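Local coordinates for putative ABC transporter, ATP-binding protein ComA (Streptococcus mutans, PDB 3K8U), which is a putative ATP-binding ABC transporter protein, represented here by its peptidase domain, which belongs to the C39 family of the papain-like (CA) clan, at residues A[21-26]-A[36-41]; A[56-59]-A[64-67]; A[27-32]-A[81-86]. All blocks are in the same frame, centred on the assembly; numbering follows the deposited sequence.

Contact 1 of 3, residues A[21-26]-A[36-41]; sequences VLASVA and AYLREL
CD1 of Leu-38 touches both Ala-23 and Leu-22, CD2 of Leu-38 faces Leu-22 alone, and the contact is apolar throughout, with 130 Å² buried in all. The nearest alpha carbons, CA of Ala-23 and CA of Leu-38, are 7.4 Å apart, and the side chain of Leu-38 fills the space between them. CD1 does most of the touching: it reaches the methyl of Ala-23, with CD1 of Leu-38 3.6 Å from CB of Ala-23, and presses on the backbone as well, 3.5 Å from N of Ala-23. The same CD1 lies 4.0 Å from CG of Leu-22, while the second branch, CD2 of Leu-38, comes within 4.1 Å of CD2 of Leu-22. The first torsion of Leu-38 (chi1 -64°) sets CG anti to its own carbonyl carbon and, with chi2 near 180°, extends CD1 to the surface of helix 17-28.

No hydrogen bond crosses between the segments; polar links lie around them. Arg-39 forms a salt bridge with Asp-16 through NE, and Leu-41 O accepts a bond from Lys-60 NZ.

All three touching residues are buried. The arrangement is helix-on-helix packing: helix 35-41 inserts one leucine against helix 17-28, which itself lies on the antiparallel sheet, Leu-22 and Val-25 resting on Leu-138, in the papain-like C39 peptidase domain.

Contact 2 of 3, residues A[56-59]-A[64-67]; sequences EAAK and ETRS
Thr-65 is the centre of this contact, with 77 Å² of its surface buried by 56-59. Its CG2 meets Ala-58 and, less closely, the chain of Lys-59, while OG1 faces Lys-59. The first torsion (chi1 74°) sets OG1 between its own backbone N and carbonyl carbon and leaves CG2 anti to the carbonyl carbon. From there the methyl meets the helix: CG2 of Thr-65 is 3.5 Å from CB of Ala-58, a close methyl-to-methyl approach. Ala-58 is buried and directs its CB at the strand. The same two residues also rest on Leu-138 of strand 134-140.

Lys-59 supplies the other side, with 45 Å² buried. Its aliphatic chain runs past the threonine, CG of Lys-59 lying 3.7 Å from OG1 of Thr-65 and 4.0 Å from its CG2. The chain is extended as far as CE and then bends, chi4 being -64°, which brings NZ alongside the hydroxyl. The resulting hydrogen bond from NZ of Lys-59 to OG1 of Thr-65 is weak, at 3.2 Å. CE of Lys-59 stands equally near OG1, so the hydroxyl lies abreast of the CE-NZ bond, and this side-on approach fits a weak bond. The lysine side of the contact is toward solvent, while the Ala-58 side is buried.

The segments are separated by a short turn, and the closest alpha carbons, those of Lys-59 and Glu-64, are 6.3 Å apart. Glu-64 and Arg-66 make backbone hydrogen bonds with Ala-139 and Phe-137 respectively, which ties strand 63-69 to the sheet. Together the elements make an alpha-beta hairpin: helix 51-60 turns back into an edge strand of the antiparallel sheet and packs against that sheet's face.

Contact 3 of 3, residues A[27-32]-A[81-86]; sequences KHYGSN and TYPFIV
His-28 lays one face of its imidazole ring against Pro-83, and this is the tight part of the contact, joining a buried proline to a solvent-exposed ring. CD of Pro-83 sits over the ring centre, 3.6 Å from the centroid and 14° off the normal, geometry that meets the criteria for a CH-pi contact. Its distances to ND1 and CE1 of His-28 are both 3.6 Å, whereas CG of Pro-83 is more distant, 4.1 Å from CG of His-28. The imidazole swings over the proline because chi1 of His-28 is 171°, with CG anti to the backbone N. A cis peptide bond precedes Pro-83, which also packs on Val-99.

The remainder is looser. OH of the partly exposed Tyr-29 approaches CD of Pro-83 only to 4.4 Å, and O of Tyr-82, also partly exposed, lies 4.3 Å from CE1 of His-28, with no hydrogen bond between the segments.

Beyond Tyr-29 the chain turns away in a Schellman motif, Ser-31 N to Ala-26 O and Gly-30 N to Lys-27 O, with Gly-30, at positive phi, as its C-prime residue. The contact thus joins the C-terminal end of helix 17-28 to the entry of strand 84-90, which lies between strands 134-140 and 93-104, while Ile-85 packs on Val-21 and Val-25 of that helix.

The three contact centres lie 11 to 12 Å from one another, within one C39 peptidase domain. Contacts 1 and 3 share helix 17-28: contact 1 uses its middle and contact 3 its C-terminal end. Contacts 1 and 2 touch through Leu-22, whose CD2 is 3.5 Å from CB of Ala-57, so helices 17-28 and 51-60 meet directly. Contacts 2 and 3 reach the same antiparallel sheet, on strands 63-69 and 84-90, with strand 134-140 between them. Along the chain, contact 1 closes before contact 2 opens, contact 2 is nested inside contact 3, and contacts 1 and 3 interleave. Helix 17-28 touches helices 35-41 and 51-60 as well as the sheet.

Contact 1 of 3, residues A[21-26]-A[36-41]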
ATOM      1  N   VAL A  21      -1.096   3.684  -3.908  1.00 13.28           N
ATOM      2  CA  VAL A  21      -0.097   2.853  -3.229  1.00 12.98           C
ATOM      3  C   VAL A  21       0.756   2.085  -4.235  1.00 13.65           C
ATOM      4  O   VAL A  21       1.958   1.930  -4.035  1.00 13.62           O
ATOM      5  CB  VAL A  21      -0.704   1.877  -2.167  1.00 13.15           C
ATOM      6  CG1 VAL A  21      -1.383   2.677  -1.064  1.00 10.79           C
ATOM      7  CG2 VAL A  21      -1.670   0.886  -2.801  1.00 11.31           C
ATOM      8  N   LEU A  22       0.148   1.642  -5.335  1.00 14.59           N
ATOM      9  CA  LEU A  22       0.894   0.918  -6.358  1.00 15.76           C
ATOM     10  C   LEU A  22       1.919   1.850  -7.005  1.00 16.03           C
ATOM     11  O   LEU A  22       3.075   1.470  -7.198  1.00 16.53           O
ATOM     12  CB  LEU A  22      -0.047   0.325  -7.412  1.00 17.14           C
ATOM     13  CG  LEU A  22       0.611  -0.460  -8.556  1.00 18.36           C
ATOM     14  CD1 LEU A  22       1.514  -1.558  -8.006  1.00 19.79           C
ATOM     15  CD2 LEU A  22      -0.460  -1.051  -9.459  1.00 18.04           C
ATOM     16  N   ALA A  23       1.503   3.077  -7.309  1.00 16.95           N
ATOM     17  CA  ALA A  23       2.404   4.063  -7.909  1.00 18.36           C
ATOM     18  C   ALA A  23       3.558   4.368  -6.951  1.00 18.52           C
ATOM     19  O   ALA A  23       4.709   4.532  -7.374  1.00 16.99           O
ATOM     20  CB  ALA A  23       1.642   5.348  -8.246  1.00 16.38           C
ATOM     21  N   SER A  24       3.248   4.414  -5.658  1.00 16.62           N
ATOM     22  CA  SER A  24       4.249   4.692  -4.631  1.00 16.00           C
ATOM     23  C   SER A  24       5.346   3.633  -4.599  1.00 17.18           C
ATOM     24  O   SER A  24       6.538   3.962  -4.618  1.00 19.36           O
ATOM     25  CB  SER A  24       3.588   4.792  -3.252  1.00 14.81           C
ATOM     26  OG  SER A  24       2.627   5.833  -3.215  1.00 14.65           O
ATOM     27  N   VAL A  25       4.945   2.366  -4.546  1.00 17.71           N
ATOM     28  CA  VAL A  25       5.896   1.259  -4.513  1.00 19.91           C
ATOM     29  C   VAL A  25       6.702   1.210  -5.809  1.00 22.85           C
ATOM     30  O   VAL A  25       7.926   1.065  -5.781  1.00 21.48           O
ATOM     31  CB  VAL A  25       5.187  -0.093  -4.279  1.00 18.33           C
ATOM     32  CG1 VAL A  25       6.174  -1.249  -4.423  1.00 20.65           C
ATOM     33  CG2 VAL A  25       4.565  -0.114  -2.885  1.00 18.69           C
ATOM     34  N   ALA A  26       6.015   1.369  -6.938  1.00 23.61           N
ATOM     35  CA  ALA A  26       6.680   1.354  -8.238  1.00 26.03           C
ATOM     36  C   ALA A  26       7.756   2.439  -8.306  1.00 26.81           C
ATOM     37  O   ALA A  26       8.844   2.211  -8.841  1.00 29.68           O
ATOM     38  CB  ALA A  26       5.658   1.538  -9.358  1.00 24.06           C
ATOM     39  N   ALA A  36      -3.891   7.920 -13.228  1.00 13.53           N
ATOM     40  CA  ALA A  36      -4.887   7.655 -14.267  1.00 14.56           C
ATOM     41  C   ALA A  36      -4.593   6.348 -15.002  1.00 14.82           C
ATOM     42  O   ALA A  36      -5.506   5.581 -15.316  1.00 16.58           O
ATOM     43  CB  ALA A  36      -4.952   8.825 -15.255  1.00 16.25           C
ATOM     44  N   TYR A  37      -3.314   6.097 -15.260  1.00 15.65           N
ATOM     45  CA  TYR A  37      -2.888   4.881 -15.950  1.00 16.93           C
ATOM     46  C   TYR A  37      -3.098   3.641 -15.080  1.00 17.59           C
ATOM     47  O   TYR A  37      -3.637   2.634 -15.542  1.00 16.71           O
ATOM     48  CB  TYR A  37      -1.415   5.001 -16.344  1.00 19.48           C
ATOM     49  CG  TYR A  37      -0.826   3.786 -17.028  1.00 22.91           C
ATOM     50  CD1 TYR A  37      -1.238   3.409 -18.305  1.00 27.27           C
ATOM     51  CD2 TYR A  37       0.172   3.033 -16.409  1.00 24.83           C
ATOM     52  CE1 TYR A  37      -0.666   2.316 -18.953  1.00 28.61           C
ATOM     53  CE2 TYR A  37       0.749   1.939 -17.044  1.00 26.77           C
ATOM     54  CZ  TYR A  37       0.327   1.587 -18.315  1.00 30.01           C
ATOM     55  OH  TYR A  37       0.899   0.509 -18.949  1.00 31.92           O
ATOM     56  N   LEU A  38      -2.671   3.717 -13.822  1.00 16.86           N
ATOM     57  CA  LEU A  38      -2.814   2.589 -12.905  1.00 17.52           C
ATOM     58  C   LEU A  38      -4.266   2.328 -12.531  1.00 17.15           C
ATOM     59  O   LEU A  38      -4.646   1.188 -12.263  1.00 19.83           O
ATOM     60  CB  LEU A  38      -1.955   2.791 -11.652  1.00 16.03           C
ATOM     61  CG  LEU A  38      -0.449   2.832 -11.925  1.00 18.90           C
ATOM     62  CD1 LEU A  38       0.307   2.996 -10.622  1.00 18.58           C
ATOM     63  CD2 LEU A  38      -0.018   1.553 -12.631  1.00 18.66           C
ATOM     64  N   ARG A  39      -5.081   3.377 -12.542  1.00 16.38           N
ATOM     65  CA  ARG A  39      -6.503   3.250 -12.231  1.00 17.11           C
ATOM     66  C   ARG A  39      -7.134   2.332 -13.274  1.00 18.89           C
ATOM     67  O   ARG A  39      -7.946   1.461 -12.948  1.00 17.23           O
ATOM     68  CB  ARG A  39      -7.183   4.621 -12.274  1.00 17.15           C
ATOM     69  CG  ARG A  39      -8.647   4.614 -11.838  1.00 17.38           C
ATOM     70  CD  ARG A  39      -9.342   5.930 -12.174  1.00 18.33           C
ATOM     71  NE  ARG A  39      -8.697   7.077 -11.536  1.00 19.44           N
ATOM     72  CZ  ARG A  39      -8.201   8.123 -12.191  1.00 20.17           C
ATOM     73  NH1 ARG A  39      -8.265   8.180 -13.517  1.00 18.51           N
ATOM     74  NH2 ARG A  39      -7.664   9.128 -11.517  1.00 17.46           N
ATOM     75  N   GLU A  40      -6.744   2.533 -14.530  1.00 19.35           N
ATOM     76  CA  GLU A  40      -7.251   1.728 -15.638  1.00 22.90           C
ATOM     77  C   GLU A  40      -6.714   0.294 -15.586  1.00 23.49           C
ATOM     78  O   GLU A  40      -7.475  -0.665 -15.745  1.00 24.06           O
ATOM     79  CB  GLU A  40      -6.901   2.399 -16.974  1.00 25.31           C
ATOM     80  CG  GLU A  40      -7.232   1.581 -18.228  1.00 31.99           C
ATOM     81  CD  GLU A  40      -8.694   1.171 -18.324  1.00 36.57           C
ATOM     82  OE1 GLU A  40      -9.572   1.903 -17.816  1.00 37.51           O
ATOM     83  OE2 GLU A  40      -8.965   0.106 -18.921  1.00 40.35           O
ATOM     84  N   LEU A  41      -5.416   0.154 -15.323  1.00 23.33           N
ATOM     85  CA  LEU A  41      -4.773  -1.158 -15.244  1.00 24.67           C
ATOM     86  C   LEU A  41      -5.274  -2.031 -14.097  1.00 24.88           C
ATOM     87  O   LEU A  41      -5.278  -3.260 -14.205  1.00 24.25           O
ATOM     88  CB  LEU A  41      -3.257  -1.004 -15.123  1.00 25.98           C
ATOM     89  CG  LEU A  41      -2.411  -1.237 -16.375  1.00 31.06           C
ATOM     90  CD1 LEU A  41      -2.808  -0.262 -17.471  1.00 31.75           C
ATOM     91  CD2 LEU A  41      -0.939  -1.093 -16.021  1.00 30.01           C
TER

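Contact 2 of 3, residues A[56-59]-A[64-67]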
ATOM      1  N   GLU A  56      -3.049  -7.641 -10.019  1.00 28.56           N
ATOM      2  CA  GLU A  56      -3.106  -7.775 -11.474  1.00 30.09           C
ATOM      3  C   GLU A  56      -2.342  -6.654 -12.166  1.00 29.76           C
ATOM      4  O   GLU A  56      -1.589  -6.900 -13.111  1.00 29.11           O
ATOM      5  CB  GLU A  56      -4.557  -7.786 -11.964  1.00 33.53           C
ATOM      6  CG  GLU A  56      -5.341  -9.027 -11.562  1.00 39.87           C
ATOM      7  CD  GLU A  56      -6.767  -9.028 -12.091  1.00 43.98           C
ATOM      8  OE1 GLU A  56      -7.432  -7.968 -12.050  1.00 46.27           O
ATOM      9  OE2 GLU A  56      -7.224 -10.099 -12.544  1.00 46.11           O
ATOM     10  N   ALA A  57      -2.532  -5.429 -11.684  1.00 27.50           N
ATOM     11  CA  ALA A  57      -1.856  -4.269 -12.253  1.00 26.99           C
ATOM     12  C   ALA A  57      -0.346  -4.385 -12.070  1.00 26.41           C
ATOM     13  O   ALA A  57       0.416  -4.175 -13.014  1.00 25.69           O
ATOM     14  CB  ALA A  57      -2.375  -2.990 -11.615  1.00 24.53           C
ATOM     15  N   ALA A  58       0.078  -4.755 -10.863  1.00 26.81           N
ATOM     16  CA  ALA A  58       1.495  -4.909 -10.553  1.00 27.49           C
ATOM     17  C   ALA A  58       2.164  -5.934 -11.473  1.00 29.06           C
ATOM     18  O   ALA A  58       3.293  -5.727 -11.919  1.00 27.83           O
ATOM     19  CB  ALA A  58       1.674  -5.313  -9.098  1.00 27.72           C
ATOM     20  N   LYS A  59       1.461  -7.032 -11.750  1.00 30.63           N
ATOM     21  CA  LYS A  59       1.979  -8.087 -12.623  1.00 34.75           C
ATOM     22  C   LYS A  59       2.126  -7.591 -14.060  1.00 35.94           C
ATOM     23  O   LYS A  59       3.065  -7.970 -14.762  1.00 37.72           O
ATOM     24  CB  LYS A  59       1.076  -9.323 -12.580  1.00 36.01           C
ATOM     25  CG  LYS A  59       1.181 -10.134 -11.293  1.00 39.22           C
ATOM     26  CD  LYS A  59       0.322 -11.390 -11.361  1.00 41.87           C
ATOM     27  CE  LYS A  59       0.451 -12.235 -10.098  1.00 43.86           C
ATOM     28  NZ  LYS A  59       1.831 -12.776  -9.896  1.00 46.15           N
ATOM     29  N   GLU A  64       6.924  -9.065  -9.598  1.00 33.53           N
ATOM     30  CA  GLU A  64       6.615 -10.372  -9.037  1.00 34.47           C
ATOM     31  C   GLU A  64       5.800 -10.005  -7.796  1.00 32.37           C
ATOM     32  O   GLU A  64       6.232  -9.177  -6.993  1.00 33.03           O
ATOM     33  CB  GLU A  64       7.898 -11.100  -8.637  1.00 36.67           C
ATOM     34  CG  GLU A  64       7.668 -12.506  -8.113  1.00 43.38           C
ATOM     35  CD  GLU A  64       8.960 -13.230  -7.789  1.00 46.44           C
ATOM     36  OE1 GLU A  64       9.245 -13.435  -6.588  1.00 48.51           O
ATOM     37  OE2 GLU A  64       9.689 -13.598  -8.736  1.00 48.71           O
ATOM     38  N   THR A  65       4.616 -10.588  -7.656  1.00 30.61           N
ATOM     39  CA  THR A  65       3.754 -10.250  -6.529  1.00 29.61           C
ATOM     40  C   THR A  65       3.318 -11.436  -5.686  1.00 28.17           C
ATOM     41  O   THR A  65       3.262 -12.568  -6.160  1.00 28.87           O
ATOM     42  CB  THR A  65       2.459  -9.560  -7.015  1.00 31.25           C
ATOM     43  OG1 THR A  65       1.592 -10.537  -7.609  1.00 34.13           O
ATOM     44  CG2 THR A  65       2.770  -8.496  -8.051  1.00 30.32           C
ATOM     45  N   ARG A  66       2.996 -11.148  -4.429  1.00 24.83           N
ATOM     46  CA  ARG A  66       2.494 -12.154  -3.504  1.00 22.91           C
ATOM     47  C   ARG A  66       1.611 -11.465  -2.473  1.00 21.19           C
ATOM     48  O   ARG A  66       1.910 -10.352  -2.031  1.00 20.12           O
ATOM     49  CB  ARG A  66       3.627 -12.945  -2.834  1.00 22.82           C
ATOM     50  CG  ARG A  66       4.467 -12.200  -1.814  1.00 26.15           C
ATOM     51  CD  ARG A  66       5.550 -13.130  -1.266  1.00 26.76           C
ATOM     52  NE  ARG A  66       6.325 -12.524  -0.186  1.00 27.07           N
ATOM     53  CZ  ARG A  66       7.418 -11.788  -0.361  1.00 27.07           C
ATOM     54  NH1 ARG A  66       7.887 -11.556  -1.582  1.00 28.27           N
ATOM     55  NH2 ARG A  66       8.031 -11.263   0.691  1.00 28.28           N
ATOM     56  N   SER A  67       0.477 -12.094  -2.175  1.00 20.11           N
ATOM     57  CA  SER A  67      -0.478 -11.577  -1.203  1.00 20.08           C
ATOM     58  C   SER A  67      -0.551 -12.576  -0.058  1.00 19.25           C
ATOM     59  O   SER A  67      -0.762 -13.771  -0.274  1.00 18.52           O
ATOM     60  CB  SER A  67      -1.856 -11.412  -1.845  1.00 21.04           C
ATOM     61  OG  SER A  67      -1.786 -10.519  -2.940  1.00 27.89           O
TER

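Contact 3 of 3, residues A[27-32]-A[81-86]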
ATOM      1  N   LYS A  27       7.456   3.603  -7.731  1.00 27.57           N
ATOM      2  CA  LYS A  27       8.382   4.731  -7.713  1.00 30.59           C
ATOM      3  C   LYS A  27       9.636   4.403  -6.901  1.00 31.68           C
ATOM      4  O   LYS A  27      10.728   4.885  -7.210  1.00 29.91           O
ATOM      5  CB  LYS A  27       7.692   5.981  -7.158  1.00 32.40           C
ATOM      6  CG  LYS A  27       8.456   7.270  -7.408  1.00 36.48           C
ATOM      7  CD  LYS A  27       7.627   8.496  -7.061  1.00 40.00           C
ATOM      8  CE  LYS A  27       8.362   9.773  -7.451  1.00 42.58           C
ATOM      9  NZ  LYS A  27       7.553  10.999  -7.207  1.00 45.01           N
ATOM     10  N   HIS A  28       9.472   3.590  -5.858  1.00 30.74           N
ATOM     11  CA  HIS A  28      10.599   3.182  -5.023  1.00 31.64           C
ATOM     12  C   HIS A  28      11.592   2.389  -5.873  1.00 31.85           C
ATOM     13  O   HIS A  28      12.805   2.528  -5.717  1.00 32.92           O
ATOM     14  CB  HIS A  28      10.120   2.323  -3.848  1.00 30.51           C
ATOM     15  CG  HIS A  28      11.234   1.694  -3.067  1.00 30.77           C
ATOM     16  ND1 HIS A  28      11.620   0.384  -3.246  1.00 31.15           N
ATOM     17  CD2 HIS A  28      12.056   2.202  -2.119  1.00 30.93           C
ATOM     18  CE1 HIS A  28      12.631   0.110  -2.441  1.00 30.80           C
ATOM     19  NE2 HIS A  28      12.915   1.196  -1.746  1.00 29.89           N
ATOM     20  N   TYR A  29      11.061   1.580  -6.787  1.00 32.68           N
ATOM     21  CA  TYR A  29      11.884   0.767  -7.672  1.00 34.54           C
ATOM     22  C   TYR A  29      12.283   1.475  -8.972  1.00 36.00           C
ATOM     23  O   TYR A  29      12.651   0.828  -9.954  1.00 37.29           O
ATOM     24  CB  TYR A  29      11.189  -0.564  -7.962  1.00 35.20           C
ATOM     25  CG  TYR A  29      11.048  -1.441  -6.737  1.00 37.21           C
ATOM     26  CD1 TYR A  29      12.174  -1.955  -6.093  1.00 37.53           C
ATOM     27  CD2 TYR A  29       9.792  -1.751  -6.217  1.00 37.59           C
ATOM     28  CE1 TYR A  29      12.053  -2.757  -4.961  1.00 38.64           C
ATOM     29  CE2 TYR A  29       9.661  -2.553  -5.083  1.00 37.51           C
ATOM     30  CZ  TYR A  29      10.795  -3.051  -4.462  1.00 37.96           C
ATOM     31  OH  TYR A  29      10.674  -3.840  -3.342  1.00 39.45           O
ATOM     32  N   GLY A  30      12.191   2.803  -8.973  1.00 36.77           N
ATOM     33  CA  GLY A  30      12.582   3.588 -10.135  1.00 38.69           C
ATOM     34  C   GLY A  30      11.586   3.825 -11.258  1.00 38.68           C
ATOM     35  O   GLY A  30      11.905   4.547 -12.206  1.00 39.11           O
ATOM     36  N   SER A  31      10.401   3.226 -11.177  1.00 38.28           N
ATOM     37  CA  SER A  31       9.387   3.401 -12.220  1.00 38.63           C
ATOM     38  C   SER A  31       8.316   4.412 -11.821  1.00 38.09           C
ATOM     39  O   SER A  31       7.803   4.379 -10.703  1.00 38.22           O
ATOM     40  CB  SER A  31       8.727   2.064 -12.558  1.00 38.58           C
ATOM     41  OG  SER A  31       9.656   1.156 -13.120  1.00 42.26           O
ATOM     42  N   ASN A  32       7.987   5.317 -12.739  1.00 37.03           N
ATOM     43  CA  ASN A  32       6.969   6.328 -12.479  1.00 36.24           C
ATOM     44  C   ASN A  32       5.743   6.139 -13.367  1.00 34.39           C
ATOM     45  O   ASN A  32       5.821   6.257 -14.593  1.00 35.20           O
ATOM     46  CB  ASN A  32       7.544   7.739 -12.651  1.00 39.57           C
ATOM     47  CG  ASN A  32       8.416   8.163 -11.480  1.00 42.72           C
ATOM     48  OD1 ASN A  32       9.324   7.439 -11.066  1.00 44.23           O
ATOM     49  ND2 ASN A  32       8.139   9.344 -10.936  1.00 43.98           N
ATOM     50  N   THR A  81      11.324  -7.258   4.035  1.00 21.21           N
ATOM     51  CA  THR A  81      11.634  -6.335   2.951  1.00 24.21           C
ATOM     52  C   THR A  81      10.575  -5.258   2.809  1.00 22.58           C
ATOM     53  O   THR A  81       9.393  -5.554   2.626  1.00 24.22           O
ATOM     54  CB  THR A  81      11.778  -7.059   1.598  1.00 26.97           C
ATOM     55  OG1 THR A  81      10.559  -7.745   1.285  1.00 32.60           O
ATOM     56  CG2 THR A  81      12.932  -8.051   1.639  1.00 29.44           C
ATOM     57  N   TYR A  82      11.012  -4.010   2.929  1.00 20.50           N
ATOM     58  CA  TYR A  82      10.143  -2.850   2.790  1.00 19.88           C
ATOM     59  C   TYR A  82      10.478  -2.216   1.443  1.00 19.77           C
ATOM     60  O   TYR A  82      11.587  -2.380   0.935  1.00 19.28           O
ATOM     61  CB  TYR A  82      10.416  -1.840   3.904  1.00 19.90           C
ATOM     62  CG  TYR A  82      10.076  -2.311   5.297  1.00 20.19           C
ATOM     63  CD1 TYR A  82       8.770  -2.228   5.784  1.00 21.74           C
ATOM     64  CD2 TYR A  82      11.066  -2.797   6.150  1.00 22.35           C
ATOM     65  CE1 TYR A  82       8.460  -2.612   7.088  1.00 20.61           C
ATOM     66  CE2 TYR A  82      10.767  -3.187   7.456  1.00 21.37           C
ATOM     67  CZ  TYR A  82       9.467  -3.089   7.916  1.00 21.86           C
ATOM     68  OH  TYR A  82       9.174  -3.455   9.208  1.00 22.37           O
ATOM     69  N   PRO A  83       9.523  -1.491   0.840  1.00 18.53           N
ATOM     70  CA  PRO A  83       8.174  -1.246   1.352  1.00 16.93           C
ATOM     71  C   PRO A  83       7.179  -2.266   0.808  1.00 15.54           C
ATOM     72  O   PRO A  83       7.505  -3.047  -0.089  1.00 16.42           O
ATOM     73  CB  PRO A  83       7.873   0.142   0.796  1.00 16.82           C
ATOM     74  CG  PRO A  83       8.455   0.041  -0.593  1.00 19.41           C
ATOM     75  CD  PRO A  83       9.785  -0.672  -0.363  1.00 18.51           C
ATOM     76  N   PHE A  84       5.991  -2.303   1.400  1.00 14.01           N
ATOM     77  CA  PHE A  84       4.936  -3.187   0.920  1.00 12.49           C
ATOM     78  C   PHE A  84       3.573  -2.545   1.154  1.00 12.69           C
ATOM     79  O   PHE A  84       3.473  -1.497   1.796  1.00 14.14           O
ATOM     80  CB  PHE A  84       5.036  -4.605   1.506  1.00 13.59           C
ATOM     81  CG  PHE A  84       4.974  -4.667   3.000  1.00 13.28           C
ATOM     82  CD1 PHE A  84       3.764  -4.902   3.650  1.00 12.98           C
ATOM     83  CD2 PHE A  84       6.131  -4.535   3.762  1.00 15.54           C
ATOM     84  CE1 PHE A  84       3.711  -5.007   5.033  1.00 15.88           C
ATOM     85  CE2 PHE A  84       6.089  -4.639   5.147  1.00 14.18           C
ATOM     86  CZ  PHE A  84       4.878  -4.875   5.785  1.00 14.27           C
ATOM     87  N   ILE A  85       2.532  -3.156   0.603  1.00 10.89           N
ATOM     88  CA  ILE A  85       1.178  -2.624   0.705  1.00 11.36           C
ATOM     89  C   ILE A  85       0.312  -3.392   1.696  1.00 10.46           C
ATOM     90  O   ILE A  85       0.427  -4.607   1.801  1.00 11.47           O
ATOM     91  CB  ILE A  85       0.512  -2.656  -0.688  1.00 11.78           C
ATOM     92  CG1 ILE A  85       1.309  -1.775  -1.658  1.00 14.63           C
ATOM     93  CG2 ILE A  85      -0.950  -2.212  -0.612  1.00 11.16           C
ATOM     94  CD1 ILE A  85       0.974  -2.002  -3.120  1.00 17.40           C
ATOM     95  N   VAL A  86      -0.526  -2.673   2.442  1.00 10.47           N
ATOM     96  CA  VAL A  86      -1.441  -3.303   3.396  1.00 10.23           C
ATOM     97  C   VAL A  86      -2.854  -2.764   3.236  1.00 11.67           C
ATOM     98  O   VAL A  86      -3.052  -1.610   2.843  1.00 11.26           O
ATOM     99  CB  VAL A  86      -1.002  -3.114   4.880  1.00 10.26           C
ATOM    100  CG1 VAL A  86       0.283  -3.883   5.153  1.00  8.60           C
ATOM    101  CG2 VAL A  86      -0.833  -1.633   5.219  1.00 12.01           C
TER